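Local atomic coordinates of acyl-coenzyme A oxidase 1 (Yarrowia lipolytica, PDB entry 5Y9D), a protein that catalyses the FAD-dependent oxidation of acyl-CoA by molecular oxygen, giving (2E)-enoyl-CoA and hydrogen peroxide in peroxisomal fatty acid beta-oxidation. Residues Pro519-Leu522 with Val523-Arg527; Thr528-Arg531 with Asn532-Arg536; Glu605-Thr608 with Gly609-Leu612; Asn615-Thr618 with Pro619-Asp623. One frame throughout, in Å; residues are numbered along the deposited sequence.

Overall arrangement
Going from the N terminus, contacts 1 and 2 follow each other along helix 519-544, each joining one turn to the next without closing a loop. Contact 3 comes about 70 residues later, at the break between helices 589-606 and 608-613, and contact 4 follows at the bend that opens helix 619-637. All four are local and lie in series; none nests within or crosses another. In space they converge, their centres 9 to 18 Å apart. Phe611 of contact 3 packs on Phe526 of contact 1 and Ala529 of contact 2, and Ile616 lies against Ala525 and Ala529. Contacts 3 and 4 also reach the second subunit.

Contact 1: residues Pro519-Leu522 with Val523-Arg527; sequences PEFL and VEAFR
Val523 N donates to Pro519 O over 2.9 Å in a nearly straight bond (168°), the first of four successive i to i+4 bonds that set the opening turns of helix 519-544. Glu524 N to Glu520 O follows, then Ala525 N to Phe521 O at 2.7 Å and Phe526 N to Leu522 O at 2.8 Å. Around these carbonyls the later side chains settle back on the previous turn. Val523 turns CG2 beside its own backbone N, which lays that methyl 3.1 Å from Pro519 O; the other methyl, CG1, lies over one face of the Arg527 guanidinium, offset toward its rim. Ala525 CB sits 3.3 Å from Leu522 O. The Phe521 ring meets this methyl obliquely, Phe521 CE2 lying 4.2 Å from Ala525 CB. The Phe526 ring presents its edge to the same turn, with CD1 3.7 Å from Leu522 O and that oxygen in the ring plane. Farther out, Phe526 makes an edge-to-face pair with Phe611, and Leu522 packs on Ala600 and Leu601 of helix 589-606. The end of the Glu524 side chain leaves the preceding turn, and OE2 takes the backbone N of Lys503. The helix therefore has divided chemistry: Leu522 and Phe526 bury one flank against helix 589-606 and its surroundings, while Glu524 holds the preceding loop through a carboxylate-to-backbone bond.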
# COMPACT_ATOMS: atom_id res chain seq x y z
N PRO A 519 -28.38 -14.78 -8.90
CA PRO A 519 -27.35 -15.57 -8.23
C PRO A 519 -26.89 -16.80 -9.03
O PRO A 519 -25.68 -16.99 -9.23
CB PRO A 519 -28.03 -15.97 -6.93
CG PRO A 519 -28.94 -14.84 -6.63
CD PRO A 519 -29.42 -14.32 -7.96
N GLU A 520 -27.83 -17.62 -9.48
CA GLU A 520 -27.48 -18.82 -10.27
C GLU A 520 -26.66 -18.44 -11.49
O GLU A 520 -25.72 -19.12 -11.84
CB GLU A 520 -28.73 -19.61 -10.73
CG GLU A 520 -28.38 -20.97 -11.38
CD GLU A 520 -29.27 -21.37 -12.58
OE1 GLU A 520 -30.52 -21.28 -12.46
OE2 GLU A 520 -28.72 -21.78 -13.63
N PHE A 521 -27.04 -17.37 -12.16
CA PHE A 521 -26.35 -17.04 -13.39
C PHE A 521 -24.94 -16.54 -13.11
O PHE A 521 -23.99 -16.88 -13.83
CB PHE A 521 -27.13 -16.00 -14.20
CG PHE A 521 -26.37 -15.54 -15.41
CD1 PHE A 521 -26.45 -16.25 -16.59
CD2 PHE A 521 -25.51 -14.45 -15.32
CE1 PHE A 521 -25.71 -15.84 -17.69
CE2 PHE A 521 -24.77 -14.05 -16.41
CZ PHE A 521 -24.87 -14.75 -17.60
N LEU A 522 -24.79 -15.71 -12.07
CA LEU A 522 -23.50 -15.11 -11.75
C LEU A 522 -22.56 -16.22 -11.34
O LEU A 522 -21.46 -16.34 -11.87
CB LEU A 522 -23.64 -14.04 -10.66
CG LEU A 522 -24.50 -12.87 -11.11
CD1 LEU A 522 -24.91 -11.95 -9.97
CD2 LEU A 522 -23.80 -12.10 -12.22
N VAL A 523 -23.05 -17.06 -10.44
CA VAL A 523 -22.27 -18.21 -9.99
C VAL A 523 -21.76 -19.00 -11.19
O VAL A 523 -20.56 -19.15 -11.39
CB VAL A 523 -23.09 -19.12 -9.05
CG1 VAL A 523 -22.37 -20.44 -8.80
CG2 VAL A 523 -23.34 -18.43 -7.72
N GLU A 524 -22.71 -19.44 -12.01
CA GLU A 524 -22.45 -20.23 -13.20
C GLU A 524 -21.51 -19.48 -14.13
O GLU A 524 -20.65 -20.08 -14.76
CB GLU A 524 -23.77 -20.57 -13.90
CG GLU A 524 -23.64 -21.45 -15.14
CD GLU A 524 -22.91 -22.75 -14.86
OE1 GLU A 524 -23.05 -23.24 -13.72
OE2 GLU A 524 -22.21 -23.29 -15.75
N ALA A 525 -21.65 -18.15 -14.20
CA ALA A 525 -20.75 -17.38 -15.05
C ALA A 525 -19.35 -17.47 -14.52
O ALA A 525 -18.37 -17.61 -15.29
CB ALA A 525 -21.18 -15.93 -15.14
N PHE A 526 -19.24 -17.43 -13.20
CA PHE A 526 -17.92 -17.44 -12.59
C PHE A 526 -17.30 -18.79 -12.67
O PHE A 526 -16.13 -18.89 -13.04
CB PHE A 526 -17.94 -16.89 -11.15
CG PHE A 526 -17.48 -15.48 -11.09
CD1 PHE A 526 -18.37 -14.45 -11.21
CD2 PHE A 526 -16.14 -15.20 -11.02
CE1 PHE A 526 -17.94 -13.15 -11.22
CE2 PHE A 526 -15.70 -13.90 -11.03
CZ PHE A 526 -16.60 -12.87 -11.13
N ARG A 527 -18.07 -19.83 -12.34
CA ARG A 527 -17.62 -21.22 -12.49
C ARG A 527 -17.15 -21.56 -13.92
O ARG A 527 -16.11 -22.21 -14.11
CB ARG A 527 -18.73 -22.15 -12.08
CG ARG A 527 -18.96 -22.13 -10.58
CD ARG A 527 -20.14 -22.95 -10.16
NE ARG A 527 -20.07 -23.16 -8.72
CZ ARG A 527 -21.02 -23.70 -7.97
NH1 ARG A 527 -22.17 -24.14 -8.48
NH2 ARG A 527 -20.79 -23.82 -6.68

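Contact 2: residues Thr528-Arg531 with Asn532-Arg536; sequences TASR and NNILR
Leu535 N reaches Arg531 O over 2.7 Å, the shortest of the backbone bonds here, and the two side chains run on together, side by side and pointing the same way, with Leu535 CD1 3.7 Å from Arg531 CG. Beyond that aliphatic contact the arginine bends: a chi3 of -48° folds its chain so that the guanidinium turns back toward the preceding turn. There NH1 makes a weak bond to Thr528 OG1, which is itself hydrogen-bonded to Glu524 O, while NH2 is held by the backbone O of Tyr497. Asn532 takes up the next position. Its N donates to Thr528 O at 3.2 Å, and with CG placed beside the backbone N (chi1 -71°) the amide folds over the same carbonyl, bringing CG to 3.1 Å from Thr528 O. The amide ND2 lies alongside Thr528 CG2 and finds its hydrogen-bond partner in Glu614 OE1; the amide and guanidinium planes are 65° apart. On another side of the helix Ile534 N bonds to Ser530 O at 2.9 Å, and Ile534 CD1 comes up against Ser530 OG at 3.3 Å, a hydroxyl that pairs with Tyr497 OH. Ala529, on the previous turn, offers only a methyl, and Ile610 and Phe611 pack there. Tyr497 is thus gripped twice, at its backbone oxygen by Arg531 and at its hydroxyl by Ser530; with Asn532 bonded to Glu614, these three polar side chains tie the helix to neighbouring segments.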
# COMPACT_ATOMS: atom_id res chain seq x y z
N THR A 528 -17.90 -21.10 -14.90
CA THR A 528 -17.52 -21.20 -16.31
C THR A 528 -16.20 -20.52 -16.63
O THR A 528 -15.39 -21.08 -17.37
CB THR A 528 -18.63 -20.58 -17.19
OG1 THR A 528 -19.84 -21.30 -16.95
CG2 THR A 528 -18.28 -20.64 -18.63
N ALA A 529 -16.00 -19.31 -16.13
CA ALA A 529 -14.72 -18.62 -16.37
C ALA A 529 -13.59 -19.38 -15.69
O ALA A 529 -12.55 -19.60 -16.26
CB ALA A 529 -14.75 -17.17 -15.89
N SER A 530 -13.81 -19.80 -14.46
CA SER A 530 -12.78 -20.57 -13.75
C SER A 530 -12.50 -21.92 -14.43
O SER A 530 -11.35 -22.23 -14.74
CB SER A 530 -13.14 -20.79 -12.28
OG SER A 530 -12.12 -21.52 -11.61
N ARG A 531 -13.55 -22.70 -14.66
CA ARG A 531 -13.39 -24.07 -15.23
C ARG A 531 -12.60 -24.07 -16.53
O ARG A 531 -11.70 -24.89 -16.74
CB ARG A 531 -14.76 -24.71 -15.46
CG ARG A 531 -14.85 -25.82 -16.51
CD ARG A 531 -16.29 -25.93 -16.98
NE ARG A 531 -17.17 -25.97 -15.81
CZ ARG A 531 -18.25 -25.22 -15.60
NH1 ARG A 531 -18.70 -24.35 -16.51
NH2 ARG A 531 -18.93 -25.38 -14.46
N ASN A 532 -12.94 -23.14 -17.41
CA ASN A 532 -12.30 -23.02 -18.71
C ASN A 532 -10.81 -22.67 -18.61
O ASN A 532 -9.99 -23.28 -19.29
CB ASN A 532 -13.03 -21.98 -19.56
CG ASN A 532 -14.41 -22.43 -20.03
OD1 ASN A 532 -14.91 -23.52 -19.69
ND2 ASN A 532 -15.03 -21.58 -20.82
N ASN A 533 -10.46 -21.69 -17.78
CA ASN A 533 -9.04 -21.42 -17.50
C ASN A 533 -8.32 -22.63 -16.92
O ASN A 533 -7.21 -22.95 -17.36
CB ASN A 533 -8.85 -20.24 -16.56
CG ASN A 533 -9.02 -18.91 -17.26
OD1 ASN A 533 -10.13 -18.54 -17.68
ND2 ASN A 533 -7.92 -18.17 -17.39
N ILE A 534 -8.94 -23.32 -15.97
CA ILE A 534 -8.28 -24.47 -15.38
C ILE A 534 -8.11 -25.56 -16.42
O ILE A 534 -7.03 -26.16 -16.50
CB ILE A 534 -9.08 -25.09 -14.22
CG1 ILE A 534 -9.08 -24.16 -13.03
CG2 ILE A 534 -8.47 -26.42 -13.81
CD1 ILE A 534 -10.33 -24.29 -12.17
N LEU A 535 -9.18 -25.83 -17.19
CA LEU A 535 -9.18 -26.92 -18.19
C LEU A 535 -8.19 -26.63 -19.31
O LEU A 535 -7.54 -27.54 -19.78
CB LEU A 535 -10.59 -27.23 -18.74
CG LEU A 535 -11.51 -28.04 -17.77
CD1 LEU A 535 -12.89 -28.36 -18.31
CD2 LEU A 535 -10.86 -29.32 -17.33
N ARG A 536 -8.06 -25.36 -19.68
CA ARG A 536 -7.05 -24.96 -20.66
C ARG A 536 -5.63 -25.17 -20.10
O ARG A 536 -4.75 -25.73 -20.79
CB ARG A 536 -7.23 -23.49 -21.08
CG ARG A 536 -6.43 -23.10 -22.31
CD ARG A 536 -6.19 -21.60 -22.45
NE ARG A 536 -5.17 -21.09 -21.52
CZ ARG A 536 -4.55 -19.91 -21.64
NH1 ARG A 536 -4.81 -19.09 -22.66
NH2 ARG A 536 -3.65 -19.55 -20.73

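Contact 3: residues Glu605-Thr608 with Gly609-Leu612; sequences EEDT and GIFL
Gly609 follows Thr608 in the first turn of helix 608-613. This glycine lies at the subunit boundary: Thr608 and Leu612 pack on Gly609 of the second subunit. Ile610 comes next. Its N makes a weak bond to Asp607 O at 3.0 Å, and its side chain runs alongside that of Asp607, both pointing the same way, so that Ile610 CD1 reaches 3.3 Å from Asp607 OD2. The polar partner of the carboxylate is Arg566, in a salt bridge from OD2. Phe611 N divides its hydrogen between Asp607 O and Thr608 O, both bonds weak. The Phe611 ring, swung back beside its own backbone N (chi1 -68°), brings its edge to the backbone carbonyl of Asp607: CD2 is 3.1 Å from Asp607 O, which lies near the ring plane, and CE2 touches Asp607 CB at 4.0 Å. Leu612 N makes the one bond across the contact that is not weak, to Thr608 O at 3.2 Å and 153°. Its side chain drops over the same turn, with CD1 4.0 Å from Thr608 O. The whole is a break between two consecutive helices: Asp607 leaves helical backbone angles and takes the N-cap position of helix 608-613 without a capping bond from its side chain, in the all-helical C-terminal region of the acyl-CoA oxidase fold.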
# COMPACT_ATOMS: atom_id res chain seq x y z
N GLU A 605 -16.62 -6.64 -13.28
CA GLU A 605 -16.06 -5.35 -13.68
C GLU A 605 -14.54 -5.18 -13.60
O GLU A 605 -14.00 -4.30 -14.27
CB GLU A 605 -16.66 -4.24 -12.83
CG GLU A 605 -17.66 -3.36 -13.54
CD GLU A 605 -18.09 -2.18 -12.69
OE1 GLU A 605 -17.43 -1.88 -11.66
OE2 GLU A 605 -19.09 -1.55 -13.06
N GLU A 606 -13.85 -5.94 -12.75
CA GLU A 606 -12.39 -5.90 -12.74
C GLU A 606 -11.87 -6.83 -13.83
O GLU A 606 -10.91 -6.52 -14.52
CB GLU A 606 -11.82 -6.36 -11.39
CG GLU A 606 -12.27 -5.57 -10.15
CD GLU A 606 -11.51 -6.00 -8.87
OE1 GLU A 606 -10.74 -5.16 -8.33
OE2 GLU A 606 -11.67 -7.16 -8.39
N ASP A 607 -12.54 -7.97 -13.99
CA ASP A 607 -12.11 -9.05 -14.88
C ASP A 607 -12.92 -9.06 -16.19
O ASP A 607 -13.27 -10.12 -16.69
CB ASP A 607 -12.29 -10.42 -14.19
CG ASP A 607 -11.60 -10.51 -12.82
OD1 ASP A 607 -12.18 -10.02 -11.81
OD2 ASP A 607 -10.51 -11.11 -12.75
N THR A 608 -13.21 -7.89 -16.74
CA THR A 608 -14.05 -7.79 -17.95
C THR A 608 -13.40 -8.54 -19.13
O THR A 608 -14.07 -9.27 -19.86
CB THR A 608 -14.38 -6.31 -18.25
OG1 THR A 608 -15.56 -5.94 -17.52
CG2 THR A 608 -14.64 -6.05 -19.70
N GLY A 609 -12.08 -8.37 -19.27
CA GLY A 609 -11.31 -9.09 -20.27
C GLY A 609 -11.64 -10.56 -20.24
O GLY A 609 -11.94 -11.16 -21.27
N ILE A 610 -11.63 -11.14 -19.04
CA ILE A 610 -11.74 -12.59 -18.88
C ILE A 610 -13.09 -13.13 -19.35
O ILE A 610 -13.14 -14.24 -19.87
CB ILE A 610 -11.47 -13.03 -17.42
CG1 ILE A 610 -9.97 -12.88 -17.10
CG2 ILE A 610 -11.88 -14.48 -17.18
CD1 ILE A 610 -9.66 -12.47 -15.68
N PHE A 611 -14.16 -12.37 -19.17
CA PHE A 611 -15.51 -12.85 -19.52
C PHE A 611 -15.84 -12.63 -21.01
O PHE A 611 -16.71 -13.31 -21.54
CB PHE A 611 -16.57 -12.19 -18.62
CG PHE A 611 -16.50 -12.65 -17.19
CD1 PHE A 611 -17.21 -13.77 -16.76
CD2 PHE A 611 -15.72 -11.97 -16.27
CE1 PHE A 611 -17.14 -14.21 -15.44
CE2 PHE A 611 -15.64 -12.40 -14.95
CZ PHE A 611 -16.34 -13.53 -14.54
N LEU A 612 -15.17 -11.67 -21.66
CA LEU A 612 -15.30 -11.46 -23.11
C LEU A 612 -14.34 -12.35 -23.88
O LEU A 612 -14.60 -12.72 -25.03
CB LEU A 612 -15.01 -10.01 -23.49
CG LEU A 612 -16.17 -9.00 -23.53
CD1 LEU A 612 -17.15 -9.20 -22.40
CD2 LEU A 612 -15.63 -7.57 -23.52

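Contact 4: residues Asn615-Thr618 with Pro619-Asp623; sequences NILT and PGDID
The Asp621 carboxylate is the flat group at the centre, and Thr618 N meets it from above its plane, 48° out, in a short and almost straight bond of 2.7 Å (174°) to OD2. On that same face Thr618 OG1 stands over Asp621 CG, 3.2 Å away, while Leu617 CB lies close to the carboxylate plane, 3.7 Å from Asp621 OD2. The other oxygen, OD1, takes the backbone N of Thr511, so the carboxylate is fixed at both ends. In return Asp621 N donates to Thr618 O at 2.9 Å and, weakly, to Thr618 OG1 at 3.3 Å. The threonine hydroxyl can serve because chi1 of 73° tucks OG1 between the backbone N and the carbonyl carbon, the crowded position, turning it toward the start of helix 619-637. Thr618 and Asp621 thus form a capping box, with Thr618 as N-cap and Asp621 three residues on. Around it Leu617 and Ile622 pair their methyls, CD1 to CD1 at 4.3 Å; lying just before the cap and four residues after it, they make a hydrophobic staple. Asp623, one residue farther, forms salt bridges with Arg613 and Lys540 of the second subunit. Reciprocal bonds tie the bend to the first turn of the helix, and a carboxylate at this end is probably stabilised as an anion by the helix dipole and by its two backbone N-H donors.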
# COMPACT_ATOMS: atom_id res chain seq x y z
N ASN A 615 -16.23 -15.59 -24.27
CA ASN A 615 -17.59 -15.57 -24.84
C ASN A 615 -18.66 -15.94 -23.79
O ASN A 615 -19.45 -16.87 -23.99
CB ASN A 615 -17.67 -16.51 -26.06
CG ASN A 615 -18.95 -16.35 -26.84
OD1 ASN A 615 -19.78 -17.27 -26.94
ND2 ASN A 615 -19.14 -15.16 -27.40
N ILE A 616 -18.65 -15.22 -22.67
CA ILE A 616 -19.65 -15.39 -21.60
C ILE A 616 -20.63 -14.20 -21.63
O ILE A 616 -21.84 -14.36 -21.46
CB ILE A 616 -18.96 -15.49 -20.22
CG1 ILE A 616 -18.23 -16.84 -20.09
CG2 ILE A 616 -19.96 -15.28 -19.08
CD1 ILE A 616 -16.99 -16.82 -19.22
N LEU A 617 -20.06 -13.02 -21.83
CA LEU A 617 -20.78 -11.78 -21.97
C LEU A 617 -20.45 -11.19 -23.33
O LEU A 617 -19.42 -11.51 -23.91
CB LEU A 617 -20.30 -10.79 -20.91
CG LEU A 617 -20.49 -11.23 -19.46
CD1 LEU A 617 -19.80 -10.22 -18.54
CD2 LEU A 617 -21.97 -11.39 -19.12
N THR A 618 -21.32 -10.32 -23.82
CA THR A 618 -21.02 -9.53 -25.02
C THR A 618 -20.55 -8.15 -24.59
O THR A 618 -20.85 -7.72 -23.48
CB THR A 618 -22.27 -9.36 -25.90
OG1 THR A 618 -23.18 -8.45 -25.28
CG2 THR A 618 -22.97 -10.67 -26.08
N PRO A 619 -19.83 -7.44 -25.48
CA PRO A 619 -19.56 -6.01 -25.26
C PRO A 619 -20.76 -5.20 -24.75
O PRO A 619 -20.64 -4.50 -23.75
CB PRO A 619 -19.12 -5.54 -26.64
CG PRO A 619 -18.39 -6.73 -27.19
CD PRO A 619 -19.09 -7.96 -26.64
N GLY A 620 -21.91 -5.33 -25.40
CA GLY A 620 -23.13 -4.66 -24.96
C GLY A 620 -23.67 -5.02 -23.57
O GLY A 620 -24.58 -4.37 -23.06
N ASP A 621 -23.13 -6.08 -22.97
CA ASP A 621 -23.43 -6.41 -21.59
C ASP A 621 -22.62 -5.59 -20.60
O ASP A 621 -23.04 -5.42 -19.48
CB ASP A 621 -23.18 -7.89 -21.32
CG ASP A 621 -24.03 -8.79 -22.18
OD1 ASP A 621 -25.13 -8.35 -22.59
OD2 ASP A 621 -23.60 -9.94 -22.45
N ILE A 622 -21.46 -5.08 -21.02
CA ILE A 622 -20.57 -4.30 -20.15
C ILE A 622 -21.20 -2.97 -19.76
O ILE A 622 -21.19 -2.57 -18.60
CB ILE A 622 -19.21 -4.01 -20.83
CG1 ILE A 622 -18.53 -5.30 -21.31
CG2 ILE A 622 -18.30 -3.24 -19.90
CD1 ILE A 622 -18.60 -6.47 -20.33
N ASP A 623 -21.75 -2.28 -20.75
CA ASP A 623 -22.54 -1.10 -20.48
C ASP A 623 -23.59 -1.43 -19.40
O ASP A 623 -23.70 -0.74 -18.39
CB ASP A 623 -23.24 -0.61 -21.75
CG ASP A 623 -22.27 -0.31 -22.86
OD1 ASP A 623 -21.72 0.82 -22.89
OD2 ASP A 623 -22.03 -1.23 -23.69